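Local coordinates for protein beta-galactosidase (Bacillus circulans subsp. alkalophilus, PDB 3TTY) that probably cleaves terminal galactose residues from beta-galactosides, as a glycoside hydrolase with a TIM-barrel catalytic domain and a zinc site, at residues A[37-42]-A[341-346]; A[142-147]-A[302-307]; A[9-14]-A[381-386]. One frame throughout, in Å; residues are numbered along the deposited sequence.

Contact 1: A[37-42]-A[341-346]; sequences IDVATV and TVMFFQ. With GLA (alpha-D-galactopyranose), chain H.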
loop_
_atom_site.group_PDB
_atom_site.type_symbol
_atom_site.label_atom_id
_atom_site.label_comp_id
_atom_site.label_asym_id
_atom_site.label_seq_id
_atom_site.Cartn_x
_atom_site.Cartn_y
_atom_site.Cartn_z
ATOM N N ILE A 37 40.950 -17.072 -9.012
ATOM C CA ILE A 37 39.831 -16.852 -9.923
ATOM C C ILE A 37 40.246 -17.198 -11.347
ATOM O O ILE A 37 41.215 -16.642 -11.864
ATOM C CB ILE A 37 39.329 -15.395 -9.839
ATOM C CG1 ILE A 37 38.411 -15.250 -8.620
ATOM C CG2 ILE A 37 38.610 -14.979 -11.139
ATOM C CD1 ILE A 37 38.252 -13.830 -8.123
ATOM N N ASP A 38 39.514 -18.114 -11.978
ATOM C CA ASP A 38 39.898 -18.634 -13.286
ATOM C C ASP A 38 38.788 -18.567 -14.356
ATOM O O ASP A 38 38.952 -19.083 -15.474
ATOM C CB ASP A 38 40.476 -20.058 -13.165
ATOM C CG ASP A 38 39.586 -20.996 -12.350
ATOM O OD1 ASP A 38 38.397 -20.672 -12.128
ATOM O OD2 ASP A 38 40.078 -22.070 -11.936
ATOM N N VAL A 39 37.666 -17.937 -14.018
ATOM C CA VAL A 39 36.616 -17.705 -15.009
ATOM C C VAL A 39 36.040 -16.289 -14.933
ATOM O O VAL A 39 35.814 -15.751 -13.859
ATOM C CB VAL A 39 35.496 -18.764 -14.918
ATOM C CG1 VAL A 39 34.724 -18.636 -13.620
ATOM C CG2 VAL A 39 34.572 -18.660 -16.120
ATOM N N ALA A 40 35.824 -15.684 -16.090
ATOM C CA ALA A 40 35.248 -14.355 -16.156
ATOM C C ALA A 40 34.017 -14.397 -17.048
ATOM O O ALA A 40 34.047 -14.990 -18.133
ATOM C CB ALA A 40 36.278 -13.335 -16.695
ATOM N N THR A 41 32.932 -13.787 -16.577
ATOM C CA THR A 41 31.702 -13.658 -17.349
ATOM C C THR A 41 31.659 -12.228 -17.856
ATOM O O THR A 41 31.389 -11.302 -17.100
ATOM C CB THR A 41 30.455 -13.917 -16.465
ATOM O OG1 THR A 41 30.492 -15.254 -15.945
ATOM C CG2 THR A 41 29.161 -13.703 -17.254
ATOM N N VAL A 42 31.939 -12.037 -19.136
ATOM C CA VAL A 42 32.144 -10.691 -19.659
ATOM C C VAL A 42 31.109 -10.324 -20.709
ATOM O O VAL A 42 30.392 -11.190 -21.220
ATOM C CB VAL A 42 33.542 -10.552 -20.271
ATOM C CG1 VAL A 42 34.599 -10.995 -19.259
ATOM C CG2 VAL A 42 33.629 -11.387 -21.537
ATOM N N THR A 341 30.128 -25.158 -10.548
ATOM C CA THR A 341 30.877 -23.916 -10.585
ATOM C C THR A 341 30.477 -23.111 -9.359
ATOM O O THR A 341 29.375 -23.286 -8.827
ATOM C CB THR A 341 30.553 -23.070 -11.841
ATOM O OG1 THR A 341 29.239 -22.526 -11.720
ATOM C CG2 THR A 341 30.632 -23.893 -13.101
ATOM N N VAL A 342 31.369 -22.251 -8.888
ATOM C CA VAL A 342 30.943 -21.178 -7.993
ATOM C C VAL A 342 31.431 -19.823 -8.502
ATOM O O VAL A 342 32.630 -19.538 -8.548
ATOM C CB VAL A 342 31.260 -21.426 -6.477
ATOM C CG1 VAL A 342 31.675 -22.862 -6.217
ATOM C CG2 VAL A 342 32.263 -20.445 -5.957
ATOM N N MET A 343 30.475 -19.001 -8.913
ATOM C CA MET A 343 30.784 -17.736 -9.547
ATOM C C MET A 343 29.989 -16.603 -8.906
ATOM O O MET A 343 28.913 -16.825 -8.338
ATOM C CB MET A 343 30.541 -17.848 -11.043
ATOM C CG MET A 343 31.414 -18.918 -11.664
ATOM S SD MET A 343 30.901 -19.548 -13.270
ATOM C CE MET A 343 30.902 -18.074 -14.299
ATOM N N PHE A 344 30.544 -15.397 -8.979
ATOM C CA PHE A 344 30.022 -14.241 -8.257
ATOM C C PHE A 344 29.439 -13.198 -9.192
ATOM O O PHE A 344 29.852 -13.079 -10.355
ATOM C CB PHE A 344 31.165 -13.513 -7.506
ATOM C CG PHE A 344 31.824 -14.325 -6.423
ATOM C CD1 PHE A 344 31.152 -14.604 -5.236
ATOM C CD2 PHE A 344 33.132 -14.774 -6.579
ATOM C CE1 PHE A 344 31.752 -15.343 -4.229
ATOM C CE2 PHE A 344 33.752 -15.519 -5.575
ATOM C CZ PHE A 344 33.058 -15.804 -4.396
ATOM N N PHE A 345 28.509 -12.406 -8.663
ATOM C CA PHE A 345 28.422 -11.019 -9.094
ATOM C C PHE A 345 28.984 -10.179 -7.943
ATOM O O PHE A 345 28.543 -10.345 -6.806
ATOM C CB PHE A 345 26.985 -10.581 -9.395
ATOM C CG PHE A 345 26.895 -9.186 -9.961
ATOM C CD1 PHE A 345 26.920 -8.973 -11.336
ATOM C CD2 PHE A 345 26.827 -8.085 -9.122
ATOM C CE1 PHE A 345 26.860 -7.688 -11.869
ATOM C CE2 PHE A 345 26.766 -6.790 -9.643
ATOM C CZ PHE A 345 26.782 -6.595 -11.019
ATOM N N GLN A 346 29.978 -9.324 -8.193
ATOM C CA GLN A 346 30.787 -9.311 -9.404
ATOM C C GLN A 346 32.252 -9.250 -8.953
ATOM O O GLN A 346 32.530 -9.188 -7.757
ATOM C CB GLN A 346 30.443 -8.116 -10.298
ATOM C CG GLN A 346 30.485 -6.750 -9.599
ATOM C CD GLN A 346 30.237 -5.588 -10.566
ATOM O OE1 GLN A 346 30.729 -5.599 -11.690
ATOM N NE2 GLN A 346 29.466 -4.583 -10.126
HETATM C C1 GLA H . 21.171 -10.494 -10.740
HETATM C C2 GLA H . 21.790 -9.991 -12.068
HETATM C C3 GLA H . 23.186 -9.370 -11.882
HETATM C C4 GLA H . 23.105 -8.387 -10.724
HETATM C C5 GLA H . 22.542 -9.096 -9.489
HETATM C C6 GLA H . 22.544 -8.106 -8.317
HETATM O O1 GLA H . 21.779 -11.670 -10.177
HETATM O O2 GLA H . 21.880 -11.053 -13.003
HETATM O O3 GLA H . 23.618 -8.659 -13.055
HETATM O O4 GLA H . 22.209 -7.360 -11.131
HETATM O O5 GLA H . 21.187 -9.480 -9.745
HETATM O O6 GLA H . 22.400 -8.811 -7.077
#

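Contact 2: A[142-147]-A[302-307]; sequences IVMWHV and PFMLME. With GLA (alpha-D-galactopyranose), chain H.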
loop_
_atom_site.group_PDB
_atom_site.type_symbol
_atom_site.label_atom_id
_atom_site.label_comp_id
_atom_site.label_asym_id
_atom_site.label_seq_id
_atom_site.Cartn_x
_atom_site.Cartn_y
_atom_site.Cartn_z
ATOM N N ILE A 142 36.802 -19.557 -24.642
ATOM C CA ILE A 142 35.360 -19.491 -24.413
ATOM C C ILE A 142 34.785 -20.856 -24.076
ATOM O O ILE A 142 34.763 -21.753 -24.910
ATOM C CB ILE A 142 34.628 -18.926 -25.635
ATOM C CG1 ILE A 142 35.202 -17.558 -26.005
ATOM C CG2 ILE A 142 33.141 -18.843 -25.361
ATOM C CD1 ILE A 142 34.582 -16.951 -27.246
ATOM N N VAL A 143 34.298 -21.004 -22.850
ATOM C CA VAL A 143 33.861 -22.298 -22.363
ATOM C C VAL A 143 32.347 -22.371 -22.228
ATOM O O VAL A 143 31.789 -23.439 -21.948
ATOM C CB VAL A 143 34.485 -22.592 -20.984
ATOM C CG1 VAL A 143 35.977 -22.926 -21.111
ATOM C CG2 VAL A 143 34.275 -21.399 -20.049
ATOM N N MET A 144 31.684 -21.232 -22.406
ATOM C CA MET A 144 30.248 -21.131 -22.149
ATOM C C MET A 144 29.686 -19.850 -22.756
ATOM O O MET A 144 30.328 -18.804 -22.685
ATOM C CB MET A 144 29.992 -21.163 -20.641
ATOM C CG MET A 144 28.529 -21.113 -20.221
ATOM S SD MET A 144 27.550 -22.591 -20.634
ATOM C CE MET A 144 28.490 -23.890 -19.846
ATOM N N TRP A 145 28.506 -19.941 -23.371
ATOM C CA TRP A 145 27.764 -18.756 -23.813
ATOM C C TRP A 145 26.711 -18.399 -22.769
ATOM O O TRP A 145 26.003 -19.267 -22.263
ATOM C CB TRP A 145 27.067 -18.971 -25.167
ATOM C CG TRP A 145 27.973 -18.963 -26.367
ATOM C CD1 TRP A 145 28.393 -20.048 -27.075
ATOM C CD2 TRP A 145 28.563 -17.819 -27.006
ATOM N NE1 TRP A 145 29.207 -19.656 -28.105
ATOM C CE2 TRP A 145 29.329 -18.293 -28.086
ATOM C CE3 TRP A 145 28.523 -16.444 -26.764
ATOM C CZ2 TRP A 145 30.045 -17.446 -28.924
ATOM C CZ3 TRP A 145 29.238 -15.605 -27.591
ATOM C CH2 TRP A 145 29.988 -16.105 -28.658
ATOM N N HIS A 146 26.604 -17.108 -22.481
ATOM C CA HIS A 146 25.696 -16.575 -21.476
ATOM C C HIS A 146 24.700 -15.678 -22.226
ATOM O O HIS A 146 24.934 -14.475 -22.421
ATOM C CB HIS A 146 26.545 -15.824 -20.429
ATOM C CG HIS A 146 25.771 -15.092 -19.370
ATOM N ND1 HIS A 146 24.708 -14.259 -19.652
ATOM C CD2 HIS A 146 25.976 -15.002 -18.036
ATOM C CE1 HIS A 146 24.275 -13.710 -18.529
ATOM N NE2 HIS A 146 25.023 -14.142 -17.533
ATOM N N VAL A 147 23.599 -16.284 -22.668
ATOM C CA VAL A 147 22.600 -15.587 -23.486
ATOM C C VAL A 147 21.824 -14.568 -22.678
ATOM O O VAL A 147 21.231 -14.906 -21.639
ATOM C CB VAL A 147 21.590 -16.563 -24.112
ATOM C CG1 VAL A 147 20.426 -15.794 -24.750
ATOM C CG2 VAL A 147 22.285 -17.468 -25.122
ATOM N N PRO A 302 24.141 -31.680 -13.137
ATOM C CA PRO A 302 24.726 -30.607 -12.327
ATOM C C PRO A 302 24.541 -29.252 -13.015
ATOM O O PRO A 302 24.403 -29.204 -14.237
ATOM C CB PRO A 302 26.210 -30.998 -12.251
ATOM C CG PRO A 302 26.204 -32.492 -12.436
ATOM C CD PRO A 302 25.103 -32.762 -13.419
ATOM N N PHE A 303 24.529 -28.167 -12.249
ATOM C CA PHE A 303 24.302 -26.847 -12.835
ATOM C C PHE A 303 25.445 -25.873 -12.532
ATOM O O PHE A 303 26.354 -26.186 -11.769
ATOM C CB PHE A 303 23.001 -26.274 -12.287
ATOM C CG PHE A 303 22.984 -26.189 -10.794
ATOM C CD1 PHE A 303 23.496 -25.075 -10.149
ATOM C CD2 PHE A 303 22.499 -27.242 -10.034
ATOM C CE1 PHE A 303 23.502 -25.003 -8.771
ATOM C CE2 PHE A 303 22.511 -27.182 -8.658
ATOM C CZ PHE A 303 23.001 -26.058 -8.025
ATOM N N MET A 304 25.384 -24.691 -13.136
ATOM C CA MET A 304 26.280 -23.596 -12.780
ATOM C C MET A 304 25.627 -22.720 -11.722
ATOM O O MET A 304 24.456 -22.367 -11.844
ATOM C CB MET A 304 26.594 -22.718 -14.002
ATOM C CG MET A 304 27.234 -23.436 -15.171
ATOM S SD MET A 304 27.510 -22.358 -16.595
ATOM C CE MET A 304 28.664 -21.140 -15.931
ATOM N N LEU A 305 26.378 -22.388 -10.675
ATOM C CA LEU A 305 26.065 -21.233 -9.847
ATOM C C LEU A 305 26.700 -20.114 -10.656
ATOM O O LEU A 305 27.938 -20.007 -10.725
ATOM C CB LEU A 305 26.753 -21.330 -8.482
ATOM C CG LEU A 305 26.180 -20.724 -7.191
ATOM C CD1 LEU A 305 27.264 -20.000 -6.367
ATOM C CD2 LEU A 305 24.979 -19.828 -7.428
ATOM N N MET A 306 25.869 -19.318 -11.321
ATOM C CA MET A 306 26.388 -18.240 -12.154
ATOM C C MET A 306 26.685 -17.033 -11.282
ATOM O O MET A 306 27.651 -16.319 -11.523
ATOM C CB MET A 306 25.397 -17.877 -13.266
ATOM C CG MET A 306 25.873 -16.793 -14.229
ATOM S SD MET A 306 27.189 -17.332 -15.335
ATOM C CE MET A 306 26.354 -18.611 -16.285
ATOM N N GLU A 307 25.852 -16.806 -10.269
ATOM C CA GLU A 307 26.084 -15.692 -9.351
ATOM C C GLU A 307 25.700 -15.954 -7.900
ATOM O O GLU A 307 24.895 -16.837 -7.580
ATOM C CB GLU A 307 25.338 -14.430 -9.788
ATOM C CG GLU A 307 25.460 -14.031 -11.234
ATOM C CD GLU A 307 24.461 -12.941 -11.552
ATOM O OE1 GLU A 307 24.130 -12.196 -10.611
ATOM O OE2 GLU A 307 23.998 -12.830 -12.716
HETATM C C1 GLA H . 21.171 -10.494 -10.740
HETATM C C2 GLA H . 21.790 -9.991 -12.068
HETATM C C3 GLA H . 23.186 -9.370 -11.882
HETATM C C4 GLA H . 23.105 -8.387 -10.724
HETATM C C5 GLA H . 22.542 -9.096 -9.489
HETATM C C6 GLA H . 22.544 -8.106 -8.317
HETATM O O1 GLA H . 21.779 -11.670 -10.177
HETATM O O2 GLA H . 21.880 -11.053 -13.003
HETATM O O3 GLA H . 23.618 -8.659 -13.055
HETATM O O4 GLA H . 22.209 -7.360 -11.131
HETATM O O5 GLA H . 21.187 -9.480 -9.745
HETATM O O6 GLA H . 22.400 -8.811 -7.077
HETATM O O HOH W 1 25.769 -13.446 -14.743
#

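Contact 3: A[9-14]-A[381-386]; sequences IWYGGD and KELQQL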
loop_
_atom_site.group_PDB
_atom_site.type_symbol
_atom_site.label_atom_id
_atom_site.label_comp_id
_atom_site.label_asym_id
_atom_site.label_seq_id
_atom_site.Cartn_x
_atom_site.Cartn_y
_atom_site.Cartn_z
ATOM N N ILE A 9 35.897 -27.057 -10.408
ATOM C CA ILE A 9 34.796 -26.170 -10.069
ATOM C C ILE A 9 35.227 -24.757 -10.437
ATOM O O ILE A 9 36.085 -24.178 -9.776
ATOM C CB ILE A 9 34.471 -26.265 -8.574
ATOM C CG1 ILE A 9 33.985 -27.685 -8.249
ATOM C CG2 ILE A 9 33.429 -25.225 -8.186
ATOM C CD1 ILE A 9 33.930 -28.005 -6.794
ATOM N N TRP A 10 34.663 -24.220 -11.515
ATOM C CA TRP A 10 35.014 -22.868 -11.957
ATOM C C TRP A 10 34.884 -21.846 -10.822
ATOM O O TRP A 10 34.012 -21.954 -9.957
ATOM C CB TRP A 10 34.138 -22.426 -13.137
ATOM C CG TRP A 10 34.107 -23.406 -14.278
ATOM C CD1 TRP A 10 34.770 -24.593 -14.361
ATOM C CD2 TRP A 10 33.366 -23.276 -15.492
ATOM N NE1 TRP A 10 34.489 -25.212 -15.549
ATOM C CE2 TRP A 10 33.632 -24.423 -16.265
ATOM C CE3 TRP A 10 32.510 -22.299 -16.002
ATOM C CZ2 TRP A 10 33.071 -24.620 -17.525
ATOM C CZ3 TRP A 10 31.951 -22.497 -17.247
ATOM C CH2 TRP A 10 32.235 -23.650 -17.998
ATOM N N TYR A 11 35.747 -20.840 -10.842
ATOM C CA TYR A 11 35.745 -19.830 -9.794
ATOM C C TYR A 11 36.020 -18.449 -10.379
ATOM O O TYR A 11 37.082 -18.211 -10.962
ATOM C CB TYR A 11 36.787 -20.182 -8.732
ATOM C CG TYR A 11 36.608 -19.423 -7.450
ATOM C CD1 TYR A 11 35.404 -19.480 -6.750
ATOM C CD2 TYR A 11 37.644 -18.652 -6.931
ATOM C CE1 TYR A 11 35.237 -18.789 -5.573
ATOM C CE2 TYR A 11 37.490 -17.957 -5.762
ATOM C CZ TYR A 11 36.291 -18.024 -5.077
ATOM O OH TYR A 11 36.147 -17.326 -3.897
ATOM N N GLY A 12 35.067 -17.537 -10.222
ATOM C CA GLY A 12 35.146 -16.236 -10.868
ATOM C C GLY A 12 33.767 -15.605 -10.912
ATOM O O GLY A 12 33.009 -15.727 -9.952
ATOM N N GLY A 13 33.431 -14.935 -12.013
ATOM C CA GLY A 13 32.091 -14.372 -12.155
ATOM C C GLY A 13 32.005 -13.160 -13.058
ATOM O O GLY A 13 32.892 -12.923 -13.888
ATOM N N ASP A 14 30.929 -12.395 -12.898
ATOM C CA ASP A 14 30.703 -11.202 -13.705
ATOM C C ASP A 14 31.872 -10.234 -13.564
ATOM O O ASP A 14 32.305 -9.921 -12.456
ATOM C CB ASP A 14 29.388 -10.522 -13.319
ATOM C CG ASP A 14 28.165 -11.131 -14.020
ATOM O OD1 ASP A 14 28.032 -12.374 -14.053
ATOM O OD2 ASP A 14 27.321 -10.355 -14.536
ATOM N N LYS A 381 41.469 -21.117 -3.195
ATOM C CA LYS A 381 42.512 -22.120 -2.991
ATOM C C LYS A 381 41.963 -23.554 -2.860
ATOM O O LYS A 381 42.452 -24.469 -3.523
ATOM C CB LYS A 381 43.385 -21.759 -1.783
ATOM C CG LYS A 381 44.648 -22.615 -1.621
ATOM C CD LYS A 381 45.637 -21.932 -0.671
ATOM C CE LYS A 381 46.899 -22.759 -0.447
ATOM N NZ LYS A 381 47.880 -22.030 0.421
ATOM N N GLU A 382 40.966 -23.745 -2.005
ATOM C CA GLU A 382 40.319 -25.054 -1.864
ATOM C C GLU A 382 39.782 -25.574 -3.204
ATOM O O GLU A 382 39.980 -26.734 -3.560
ATOM C CB GLU A 382 39.190 -24.982 -0.827
ATOM C CG GLU A 382 39.681 -24.644 0.577
ATOM C CD GLU A 382 38.556 -24.447 1.570
ATOM O OE1 GLU A 382 37.393 -24.307 1.141
ATOM O OE2 GLU A 382 38.838 -24.423 2.791
ATOM N N LEU A 383 39.104 -24.708 -3.948
ATOM C CA LEU A 383 38.567 -25.109 -5.241
ATOM C C LEU A 383 39.673 -25.608 -6.165
ATOM O O LEU A 383 39.486 -26.576 -6.892
ATOM C CB LEU A 383 37.787 -23.972 -5.888
ATOM C CG LEU A 383 36.288 -23.961 -5.575
ATOM C CD1 LEU A 383 35.909 -24.948 -4.475
ATOM C CD2 LEU A 383 35.855 -22.558 -5.230
ATOM N N GLN A 384 40.826 -24.951 -6.135
ATOM C CA GLN A 384 41.967 -25.432 -6.910
ATOM C C GLN A 384 42.394 -26.818 -6.439
ATOM O O GLN A 384 42.638 -27.706 -7.252
ATOM C CB GLN A 384 43.133 -24.453 -6.827
ATOM C CG GLN A 384 43.012 -23.309 -7.810
ATOM C CD GLN A 384 43.970 -22.193 -7.499
ATOM O OE1 GLN A 384 44.497 -22.114 -6.393
ATOM N NE2 GLN A 384 44.198 -21.308 -8.471
ATOM N N GLN A 385 42.452 -26.998 -5.122
ATOM C CA GLN A 385 42.882 -28.258 -4.531
ATOM C C GLN A 385 41.891 -29.397 -4.795
ATOM O O GLN A 385 42.286 -30.561 -4.849
ATOM C CB GLN A 385 43.110 -28.086 -3.028
ATOM C CG GLN A 385 44.224 -27.097 -2.695
ATOM C CD GLN A 385 44.284 -26.729 -1.211
ATOM O OE1 GLN A 385 45.275 -26.157 -0.747
ATOM N NE2 GLN A 385 43.220 -27.050 -0.465
ATOM N N LEU A 386 40.611 -29.071 -4.958
ATOM C CA LEU A 386 39.611 -30.106 -5.222
ATOM C C LEU A 386 39.740 -30.669 -6.627
ATOM O O LEU A 386 39.406 -31.825 -6.869
ATOM C CB LEU A 386 38.189 -29.590 -4.987
ATOM C CG LEU A 386 37.778 -29.323 -3.539
ATOM C CD1 LEU A 386 36.399 -28.716 -3.497
ATOM C CD2 LEU A 386 37.830 -30.603 -2.705
HETATM O O HOH W 2 37.416 -27.887 -7.998
#

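Contact 1: A[37-42]-A[341-346]
Met343 meets both Val39 and Thr41 inside the barrel, and does so with successive parts of one side chain. Its CG lies 3.9 Å from Val39 CG1, while the SD atom keeps a similar distance from that same methyl, the two side chains crossing at about a right angle. A bend at the last torsion (chi3 59°) then carries the CE methyl to Thr41, where it ends 3.3 Å from OG1; this is close packing of a methyl against a hydroxyl, with no bond between them. Further along, Phe345 belongs to the sugar pocket. With CG anti to the backbone N (chi1 -175°), its ring is offered to the bound galactose, whose C4 stands 3.8 Å above the plane, over the ring centre, a geometry consistent with CH-pi packing. The opposite face is filled by CB of Gln346, 3.6 Å from the plane, the peptide between the two residues being cis, which is consistent with this close return. A serine here would probably strip the sugar of the flat surface beneath C4 and leave CB of Gln346 without its aromatic neighbour. His358 adds an edge-to-face ring contact with Phe345. Strand 10-14 runs between strands 39-42 and 339-344 in the closed parallel sheet, so Met343 reaches past an intervening strand, with Met304 of strand 303-307 also against it.

Contact 2: A[142-147]-A[302-307]
Met144 and Met304 run antiparallel alongside one another as side chains in the barrel interior, their contact made by sulfur and methyl ends. The CE methyl of Met144 comes within 3.7 Å of Met304 SD, and the two sulfurs are 4.0 Å apart. Met144 folds back at both of its last two torsions (chi2 68°, chi3 56°), which brings CG, SD and CE together against one side of Met304 SD. The backbones stay well separated here, with 10.5 Å between the CA atoms of Met144 and Met304, as suits the fourth and seventh strands of a TIM barrel, whose inward side chains must bridge the interior because two other strands stand between them in the sheet. Two residues on, His146 repeats the pattern with a ring. Met306 SD approaches it 3.8 Å from CD2 and 73° off the ring normal, a Met-aromatic contact at the edge; Cys77 and Ala79 of strand 75-79 also touch the histidine side chain. At NE2 of His146, in the ring plane, a water lies 3.0 Å away and is hydrogen-bonded to Glu307 OE2, probably as donor, linking the histidine to the sugar site. The carboxylate of Glu307 meets galactose with both oxygens: O2 donates to OE2 over 2.8 Å, while O1 to OE1 is so short that its exact length is doubtful. Tyr277 OH is also hydrogen-bonded to OE1, and the position of this glutamate at the end of strand 303-307 is consistent with the nucleophile site of related glycoside hydrolases.

Contact 3: A[9-14]-A[381-386]
Leu383 is the knob of this contact, and Ile9 and Tyr11 form the hollow that takes it. Its CD2 methyl lies against the CG-CD1-CE1 part of the tyrosine ring, 3.5 Å from Tyr11 CD1, coming in obliquely. The branch point CG meanwhile rests 4.1 Å from Ile9 CG2, so the leucine spans two residues whose side chains point to the helix, crossing each at about a right angle. The leucine's own torsions are unusual: chi2 is near 10°, which nearly eclipses CD1 with CA, though this may reflect the modelling and nothing further follows from it. One helical turn further, Leu386 adds a smaller bump, its CD1 lying 4.2 Å from Ile9 CD1, so that the far end of the isoleucine is met by a second leucine. This is the outer layer of the beta/alpha barrel: helix 371-386, which follows the eighth strand, lies over the first, and the gap between them is closed by such apolar interlocking. With CG anti to the backbone N (chi1 -164°) the ring of Tyr11 lies beside the helix, and its hydroxyl is fixed by a hydrogen bond to Cys376 O, about two turns before Leu383 on the same helix. Val342 of the eighth strand touches both Ile9 and Tyr11, and Tyr332 of helix 326-336 packs on Leu383 and Leu386. Polar atoms at the margin of the hollow are joined through solvent: a water accepts from Ile9 N at 3.0 Å and donates to Leu383 O at 2.7 Å, tying the residue just before the strand to a carbonyl of the last helical turn.

In the fold
The three contacts show how one barrel is packed from within and from without. Contacts 1 and 2 fill its interior, their centres about 9 Å apart, and both reach the bound galactose; Thr341 OG1 lies 3.0 Å from Leu305 O, a probable hydrogen bond between the neighbouring strands 339-344 and 303-307. Contact 3 packs the outer face of the same sheet, its centre also about 9 Å from that of contact 1 and about 14 Å from that of contact 2. Contacts 1 and 3 are joined where Phe344 N lies 2.7 Å from Gly12 O. Inward, Trp10 CZ3 comes 3.8 Å from Met304 CE, joining contact 3 to the methionines of contact 2.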